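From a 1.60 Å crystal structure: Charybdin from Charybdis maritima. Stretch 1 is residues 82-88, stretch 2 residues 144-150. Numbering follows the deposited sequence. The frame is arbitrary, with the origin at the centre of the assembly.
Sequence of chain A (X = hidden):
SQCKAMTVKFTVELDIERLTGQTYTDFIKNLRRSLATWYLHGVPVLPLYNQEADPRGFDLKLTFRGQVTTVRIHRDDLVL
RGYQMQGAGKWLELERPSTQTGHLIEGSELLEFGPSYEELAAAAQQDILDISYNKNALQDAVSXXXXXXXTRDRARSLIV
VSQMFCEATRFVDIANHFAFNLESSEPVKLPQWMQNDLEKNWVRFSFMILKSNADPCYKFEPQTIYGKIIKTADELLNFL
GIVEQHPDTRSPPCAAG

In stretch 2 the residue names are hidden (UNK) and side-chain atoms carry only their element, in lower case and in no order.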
# COMPACT_ATOMS: atom_id res chain seq x y z
N GLY A 82 -11.50 1.48 -1.17
CA GLY A 82 -12.56 1.39 -2.17
C GLY A 82 -12.10 1.83 -3.53
O GLY A 82 -10.98 2.26 -3.69
N TYR A 83 -12.97 1.68 -4.51
CA TYR A 83 -12.66 2.11 -5.87
C TYR A 83 -13.94 2.48 -6.61
O TYR A 83 -15.05 2.08 -6.22
CB TYR A 83 -11.85 1.06 -6.62
CG TYR A 83 -12.70 -0.09 -7.08
CD1 TYR A 83 -13.25 -0.12 -8.36
CD2 TYR A 83 -12.97 -1.16 -6.23
CE1 TYR A 83 -14.08 -1.17 -8.76
CE2 TYR A 83 -13.79 -2.23 -6.63
CZ TYR A 83 -14.31 -2.23 -7.90
OH TYR A 83 -15.13 -3.27 -8.31
N GLN A 84 -13.76 3.25 -7.67
CA GLN A 84 -14.88 3.75 -8.45
C GLN A 84 -14.94 3.11 -9.84
O GLN A 84 -13.95 3.11 -10.56
CB GLN A 84 -14.75 5.25 -8.64
CG GLN A 84 -16.02 5.87 -9.20
CD GLN A 84 -15.98 7.37 -9.29
OE1 GLN A 84 -17.00 8.04 -9.04
NE2 GLN A 84 -14.84 7.91 -9.68
N MET A 85 -16.13 2.64 -10.21
CA MET A 85 -16.39 2.15 -11.57
C MET A 85 -16.59 3.33 -12.52
O MET A 85 -17.01 4.40 -12.10
CB MET A 85 -17.60 1.25 -11.59
CG MET A 85 -17.37 -0.06 -10.87
SD MET A 85 -18.76 -1.18 -10.84
CE MET A 85 -18.78 -1.83 -12.52
N GLN A 86 -16.30 3.11 -13.81
CA GLN A 86 -16.27 4.18 -14.80
C GLN A 86 -17.63 4.61 -15.32
O GLN A 86 -17.85 5.80 -15.54
CB GLN A 86 -15.39 3.78 -15.99
CG GLN A 86 -15.20 4.87 -17.03
CD GLN A 86 -14.02 4.60 -17.94
OE1 GLN A 86 -13.32 3.61 -17.79
NE2 GLN A 86 -13.82 5.47 -18.91
N GLY A 87 -18.53 3.66 -15.53
CA GLY A 87 -19.80 3.92 -16.21
C GLY A 87 -20.66 4.93 -15.48
O GLY A 87 -20.95 6.01 -16.00
N ALA A 88 -21.10 4.55 -14.29
CA ALA A 88 -21.98 5.40 -13.50
C ALA A 88 -21.24 6.15 -12.39
O ALA A 88 -21.80 7.06 -11.77
CB ALA A 88 -23.09 4.56 -12.92
N UNK A 144 -10.46 -4.17 -15.75
CA UNK A 144 -11.44 -4.91 -14.99
C UNK A 144 -12.13 -4.03 -13.95
O UNK A 144 -13.33 -4.08 -13.78
c UNK A 144 -11.52 -7.89 -15.95
n UNK A 144 -9.88 -9.81 -16.23
c UNK A 144 -10.80 -6.12 -14.32
c UNK A 144 -11.03 -9.06 -16.83
c UNK A 144 -10.35 -7.18 -15.29
N UNK A 145 -11.36 -3.21 -13.24
CA UNK A 145 -11.95 -2.38 -12.21
C UNK A 145 -12.92 -1.35 -12.80
O UNK A 145 -13.95 -1.04 -12.19
c UNK A 145 -8.90 -2.05 -9.81
c UNK A 145 -10.86 -1.73 -11.34
c UNK A 145 -11.05 -3.24 -9.30
c UNK A 145 -10.13 -2.70 -10.40
N UNK A 146 -12.60 -0.87 -14.00
CA UNK A 146 -13.47 0.08 -14.69
C UNK A 146 -14.91 -0.46 -14.88
O UNK A 146 -15.87 0.29 -14.76
c UNK A 146 -12.88 0.46 -16.03
N UNK A 147 -15.04 -1.76 -15.15
CA UNK A 147 -16.36 -2.31 -15.56
C UNK A 147 -16.84 -3.62 -14.95
O UNK A 147 -18.01 -3.94 -15.04
c UNK A 147 -16.41 -2.50 -17.10
c UNK A 147 -16.07 -1.19 -17.77
c UNK A 147 -15.49 -3.64 -17.56
N UNK A 148 -15.94 -4.41 -14.37
CA UNK A 148 -16.35 -5.77 -14.00
C UNK A 148 -17.26 -5.79 -12.78
O UNK A 148 -17.05 -5.04 -11.85
o UNK A 148 -15.57 -7.98 -13.44
c UNK A 148 -15.14 -6.66 -13.76
N UNK A 149 -18.27 -6.66 -12.78
CA UNK A 149 -19.08 -6.89 -11.57
C UNK A 149 -18.78 -8.26 -10.95
O UNK A 149 -19.52 -8.73 -10.08
c UNK A 149 -20.58 -6.80 -11.85
c UNK A 149 -20.94 -5.44 -12.39
o UNK A 149 -20.97 -7.83 -12.77
N UNK A 150 -17.71 -8.89 -11.42
CA UNK A 150 -17.34 -10.22 -11.00
C UNK A 150 -16.40 -10.14 -9.81
O UNK A 150 -15.38 -9.45 -9.86
o UNK A 150 -15.09 -12.57 -11.39
c UNK A 150 -16.65 -10.95 -12.15
c UNK A 150 -16.23 -12.35 -11.77
n UNK A 150 -17.15 -13.30 -11.86
O HOH W 1 -15.30 -3.19 -11.06

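Position 144 carries five side-chain atoms, four carbons in a row ending in a nitrogen. None of them reaches stretch 1. The unbranched chain with a terminal amine is Lys 144. Its backbone O accepts from N of position 148 at 2.7 Å.

Position 145 has four carbons, forked at the second. One carbon of the fork lies over a face of the Tyr 83 ring, 3.7 Å from the centroid and 12° off the ring normal. Four carbons with this fork make Leu 145. The carbon over the ring is CD2, and the contact is a CH-pi interaction. The backbone O of Leu 145 is 3.4 Å from CE1 of Tyr 83.

Position 146 has a single side-chain carbon. It lies 3.6 Å from OE1 of Gln 86. One carbon means Ala 146. Its CA is 4.7 Å from CA of Met 85, the closest CA pair across the stretches.

Position 147 has three carbons, a CB carrying two more. The CA-to-CB bond points away from stretch 1. A fork at CB with carbon alone is Val 147. Its backbone does the touching: its O is 3.4 Å from CE of Met 85.

Position 148 has one carbon followed by one oxygen. Its CB is 6.2 Å from CE of Met 85, the nearest approach of this side chain to stretch 1. This is Ser 148. Its OG accepts a hydrogen bond from N of position 150 at 3.1 Å, linking the side chain to the backbone two residues on.

Position 149 has a CB carrying one oxygen and one carbon. The branch carbon is 4.2 Å from CE of Met 85. Branching with one oxygen identifies Thr 149, and the carbon is CG2.

Position 150 has two carbons, the second carrying one oxygen and one nitrogen. It makes no contact with stretch 1. The short amide is Asn 150. It occupies an N-cap position, and its side chain caps a backbone N just past the stretch.

The contact buries 355 Å² in total. Its one direct hydrogen bond runs from N of Gln 86 to O of Ala 146, 3.0 Å long and nearly straight at 175°. Leu 145 packs on the Tyr 83 ring, while the end of Met 85 comes near the backbone of Val 147 and Ser 148. Water 1 links the stretches: its O lies 2.8 Å from OH of Tyr 83, 2.8 Å from O of Leu 145 and 2.7 Å from O of Ser 148, within hydrogen-bonding reach of all three.

Stretch 2, residues 144-150: KLAVSTN
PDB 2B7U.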